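PDB 2DUL: tRNA (guanine(26)-N(2))-dimethyltransferase from Pyrococcus horikoshii, which probably dimethylates the N2 atom of guanine 26 in a number of tRNAs, using S-adenosyl-L-methionine as the methyl donor. Local coordinates for residues His129-Ile135 and Ala150-Arg156. Residues are numbered along the deposited sequence.
Sequences HRYFHFI and ALRSAKR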
ATOM      1  N   HIS A 129      13.599 -11.296  14.919  1.00 25.99           N
ATOM      2  CA  HIS A 129      13.020 -10.212  15.705  1.00 25.62           C
ATOM      3  C   HIS A 129      13.800  -8.909  15.521  1.00 24.86           C
ATOM      4  O   HIS A 129      15.028  -8.906  15.620  1.00 24.33           O
ATOM      5  CB  HIS A 129      13.016 -10.629  17.181  1.00 27.34           C
ATOM      6  CG  HIS A 129      12.341  -9.654  18.092  1.00 29.56           C
ATOM      7  ND1 HIS A 129      11.001  -9.348  17.996  1.00 31.67           N
ATOM      8  CD2 HIS A 129      12.821  -8.923  19.126  1.00 29.70           C
ATOM      9  CE1 HIS A 129      10.684  -8.472  18.932  1.00 30.97           C
ATOM     10  NE2 HIS A 129      11.769  -8.197  19.631  1.00 30.71           N
ATOM     11  N   ARG A 130      13.088  -7.814  15.246  1.00 22.40           N
ATOM     12  CA  ARG A 130      13.715  -6.501  15.060  1.00 21.25           C
ATOM     13  C   ARG A 130      14.959  -6.646  14.189  1.00 22.09           C
ATOM     14  O   ARG A 130      16.057  -6.243  14.579  1.00 21.12           O
ATOM     15  CB  ARG A 130      14.107  -5.916  16.423  1.00 21.55           C
ATOM     16  CG  ARG A 130      12.931  -5.730  17.374  1.00 20.89           C
ATOM     17  CD  ARG A 130      11.919  -4.754  16.795  1.00 22.77           C
ATOM     18  NE  ARG A 130      10.695  -4.714  17.586  1.00 23.96           N
ATOM     19  CZ  ARG A 130       9.529  -4.286  17.122  1.00 22.68           C
ATOM     20  NH1 ARG A 130       8.464  -4.286  17.913  1.00 20.76           N
ATOM     21  NH2 ARG A 130       9.429  -3.863  15.863  1.00 19.89           N
ATOM     22  N   TYR A 131      14.771  -7.197  12.996  1.00 19.69           N
ATOM     23  CA  TYR A 131      15.885  -7.462  12.097  1.00 19.44           C
ATOM     24  C   TYR A 131      15.870  -6.771  10.738  1.00 19.61           C
ATOM     25  O   TYR A 131      16.913  -6.334  10.255  1.00 19.98           O
ATOM     26  CB  TYR A 131      15.978  -8.977  11.897  1.00 18.19           C
ATOM     27  CG  TYR A 131      17.171  -9.446  11.097  1.00 20.22           C
ATOM     28  CD1 TYR A 131      17.041  -9.810   9.753  1.00 18.74           C
ATOM     29  CD2 TYR A 131      18.430  -9.541  11.688  1.00 18.55           C
ATOM     30  CE1 TYR A 131      18.143 -10.259   9.019  1.00 19.45           C
ATOM     31  CE2 TYR A 131      19.533  -9.989  10.968  1.00 21.15           C
ATOM     32  CZ  TYR A 131      19.384 -10.346   9.634  1.00 21.44           C
ATOM     33  OH  TYR A 131      20.472 -10.789   8.922  1.00 22.69           O
ATOM     34  N   PHE A 132      14.699  -6.674  10.117  1.00 19.20           N
ATOM     35  CA  PHE A 132      14.608  -6.072   8.791  1.00 17.42           C
ATOM     36  C   PHE A 132      14.355  -4.574   8.724  1.00 16.81           C
ATOM     37  O   PHE A 132      13.558  -4.032   9.488  1.00 18.14           O
ATOM     38  CB  PHE A 132      13.524  -6.779   7.964  1.00 16.67           C
ATOM     39  CG  PHE A 132      13.755  -8.251   7.793  1.00 16.48           C
ATOM     40  CD1 PHE A 132      13.122  -9.169   8.624  1.00 15.78           C
ATOM     41  CD2 PHE A 132      14.633  -8.716   6.819  1.00 16.62           C
ATOM     42  CE1 PHE A 132      13.363 -10.536   8.492  1.00 16.93           C
ATOM     43  CE2 PHE A 132      14.884 -10.080   6.676  1.00 18.23           C
ATOM     44  CZ  PHE A 132      14.249 -10.993   7.515  1.00 16.87           C
ATOM     45  N   HIS A 133      15.032  -3.914   7.786  1.00 16.93           N
ATOM     46  CA  HIS A 133      14.857  -2.484   7.564  1.00 18.28           C
ATOM     47  C   HIS A 133      13.585  -2.300   6.738  1.00 17.61           C
ATOM     48  O   HIS A 133      12.963  -1.243   6.756  1.00 17.71           O
ATOM     49  CB  HIS A 133      16.058  -1.911   6.803  1.00 21.43           C
ATOM     50  CG  HIS A 133      17.332  -1.927   7.587  1.00 24.92           C
ATOM     51  ND1 HIS A 133      17.515  -1.167   8.724  1.00 28.48           N
ATOM     52  CD2 HIS A 133      18.478  -2.628   7.415  1.00 25.77           C
ATOM     53  CE1 HIS A 133      18.717  -1.399   9.218  1.00 26.83           C
ATOM     54  NE2 HIS A 133      19.323  -2.282   8.443  1.00 29.41           N
ATOM     55  N   PHE A 134      13.212  -3.341   6.000  1.00 18.05           N
ATOM     56  CA  PHE A 134      12.005  -3.291   5.184  1.00 18.27           C
ATOM     57  C   PHE A 134      11.428  -4.683   5.001  1.00 17.52           C
ATOM     58  O   PHE A 134      12.154  -5.638   4.733  1.00 18.41           O
ATOM     59  CB  PHE A 134      12.289  -2.682   3.801  1.00 19.43           C
ATOM     60  CG  PHE A 134      11.124  -2.785   2.835  1.00 19.75           C
ATOM     61  CD1 PHE A 134       9.918  -2.132   3.093  1.00 21.59           C
ATOM     62  CD2 PHE A 134      11.227  -3.553   1.678  1.00 21.20           C
ATOM     63  CE1 PHE A 134       8.829  -2.247   2.210  1.00 20.69           C
ATOM     64  CE2 PHE A 134      10.145  -3.673   0.789  1.00 20.80           C
ATOM     65  CZ  PHE A 134       8.946  -3.019   1.057  1.00 19.70           C
ATOM     66  N   ILE A 135      10.117  -4.789   5.172  1.00 19.13           N
ATOM     67  CA  ILE A 135       9.420  -6.054   4.985  1.00 17.13           C
ATOM     68  C   ILE A 135       8.273  -5.768   4.029  1.00 17.99           C
ATOM     69  O   ILE A 135       7.538  -4.799   4.211  1.00 20.63           O
ATOM     70  CB  ILE A 135       8.833  -6.610   6.314  1.00 17.29           C
ATOM     71  CG1 ILE A 135       9.960  -7.040   7.256  1.00 14.36           C
ATOM     72  CG2 ILE A 135       7.916  -7.803   6.018  1.00 16.40           C
ATOM     73  CD1 ILE A 135       9.467  -7.593   8.597  1.00 16.55           C
ATOM     74  N   ALA A 150       5.000  -9.204  11.610  1.00 17.01           N
ATOM     75  CA  ALA A 150       5.832  -8.317  10.806  1.00 16.74           C
ATOM     76  C   ALA A 150       6.195  -7.082  11.630  1.00 17.96           C
ATOM     77  O   ALA A 150       7.298  -6.547  11.513  1.00 18.14           O
ATOM     78  CB  ALA A 150       5.097  -7.901   9.535  1.00 16.09           C
ATOM     79  N   LEU A 151       5.263  -6.639  12.469  1.00 17.79           N
ATOM     80  CA  LEU A 151       5.483  -5.465  13.304  1.00 19.09           C
ATOM     81  C   LEU A 151       6.534  -5.707  14.384  1.00 19.54           C
ATOM     82  O   LEU A 151       7.022  -4.758  15.000  1.00 22.83           O
ATOM     83  CB  LEU A 151       4.165  -5.010  13.935  1.00 17.17           C
ATOM     84  CG  LEU A 151       3.246  -4.251  12.977  1.00 16.63           C
ATOM     85  CD1 LEU A 151       1.855  -4.104  13.581  1.00 17.90           C
ATOM     86  CD2 LEU A 151       3.854  -2.876  12.680  1.00 18.87           C
ATOM     87  N   ARG A 152       6.877  -6.974  14.613  1.00 18.02           N
ATOM     88  CA  ARG A 152       7.899  -7.331  15.591  1.00 18.15           C
ATOM     89  C   ARG A 152       9.219  -7.674  14.887  1.00 18.44           C
ATOM     90  O   ARG A 152      10.294  -7.523  15.464  1.00 18.23           O
ATOM     91  CB  ARG A 152       7.442  -8.523  16.449  1.00 18.78           C
ATOM     92  CG  ARG A 152       6.495  -8.154  17.588  1.00 20.48           C
ATOM     93  CD  ARG A 152       6.069  -9.368  18.413  1.00 20.00           C
ATOM     94  NE  ARG A 152       4.923 -10.052  17.817  1.00 22.60           N
ATOM     95  CZ  ARG A 152       4.969 -11.235  17.215  1.00 23.19           C
ATOM     96  NH1 ARG A 152       6.111 -11.903  17.120  1.00 23.70           N
ATOM     97  NH2 ARG A 152       3.864 -11.742  16.684  1.00 24.99           N
ATOM     98  N   SER A 153       9.124  -8.128  13.639  1.00 17.32           N
ATOM     99  CA  SER A 153      10.293  -8.506  12.841  1.00 17.25           C
ATOM    100  C   SER A 153      11.012  -7.300  12.214  1.00 17.39           C
ATOM    101  O   SER A 153      12.230  -7.325  12.022  1.00 19.10           O
ATOM    102  CB  SER A 153       9.868  -9.480  11.737  1.00 15.50           C
ATOM    103  OG  SER A 153      10.989  -9.987  11.023  1.00 17.00           O
ATOM    104  N   ALA A 154      10.263  -6.255  11.875  1.00 16.49           N
ATOM    105  CA  ALA A 154      10.869  -5.054  11.304  1.00 18.84           C
ATOM    106  C   ALA A 154      11.570  -4.314  12.446  1.00 19.52           C
ATOM    107  O   ALA A 154      11.201  -4.492  13.602  1.00 18.07           O
ATOM    108  CB  ALA A 154       9.791  -4.157  10.700  1.00 16.13           C
ATOM    109  N   LYS A 155      12.581  -3.507  12.124  1.00 21.66           N
ATOM    110  CA  LYS A 155      13.284  -2.704  13.137  1.00 22.66           C
ATOM    111  C   LYS A 155      12.251  -1.709  13.680  1.00 20.81           C
ATOM    112  O   LYS A 155      11.223  -1.483  13.043  1.00 18.88           O
ATOM    113  CB  LYS A 155      14.434  -1.906  12.508  1.00 25.15           C
ATOM    114  CG  LYS A 155      15.586  -2.722  11.938  1.00 30.62           C
ATOM    115  CD  LYS A 155      16.458  -3.293  13.034  1.00 34.07           C
ATOM    116  CE  LYS A 155      17.732  -3.896  12.461  1.00 35.53           C
ATOM    117  NZ  LYS A 155      18.547  -4.552  13.514  1.00 37.24           N
ATOM    118  N   ARG A 156      12.531  -1.102  14.832  1.00 19.34           N
ATOM    119  CA  ARG A 156      11.604  -0.145  15.436  1.00 20.73           C
ATOM    120  C   ARG A 156      11.463   1.137  14.606  1.00 21.57           C
ATOM    121  O   ARG A 156      10.552   1.942  14.822  1.00 20.93           O
ATOM    122  CB  ARG A 156      12.043   0.170  16.876  1.00 21.78           C
ATOM    123  CG  ARG A 156      11.989  -1.055  17.799  1.00 22.79           C
ATOM    124  CD  ARG A 156      12.342  -0.706  19.247  1.00 23.40           C
ATOM    125  NE  ARG A 156      11.372   0.224  19.815  1.00 23.04           N
ATOM    126  CZ  ARG A 156      10.148  -0.104  20.222  1.00 22.04           C
ATOM    127  NH1 ARG A 156       9.718  -1.360  20.145  1.00 22.48           N
ATOM    128  NH2 ARG A 156       9.337   0.840  20.673  1.00 21.19           N
TER
HETATM  129  O   HOH W   1      11.273  -4.142  20.643  1.00 19.07           O
HETATM  130  O   HOH W   2      19.507  -6.218  11.641  1.00 25.75           O
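Mostly backbone hydrogen bonds tie the C-terminal end of helix 144-153 to the chain where it enters strand 132-137, one of the parallel strands of the class I-like methyltransferase sheet. The carbonyls of the last helical turn accept donors from the other segment: R130 N bonds R152 O (2.8 Å), while S153 O accepts both Y131 N (2.7 Å) and F132 N (3.2 Å). Just past the helix, F132 and A154 make a short parallel bridge, with K155 N reaching F132 O at 2.9 Å. R130 adds a side-chain grip on the same end: its NH2 bonds A154 O (2.9 Å) and, weakly, L151 O (2.7 Å), and its guanidinium lies between R152 O on one face and R156 CG on the other. In return, K155 NZ folds back onto R130 O (3.2 Å), and a water links it to Y131 O. Further along the strand, I135 CD1 packs 4.0 Å from A154 CB. R156 is held from outside by a salt bridge to D235. From here strand 132-137 runs between strands 50-53 and 158-164, and helix 144-153 with its short exit strand makes the crossover to 158-164, L151 resting on L160 and on helix 192-209.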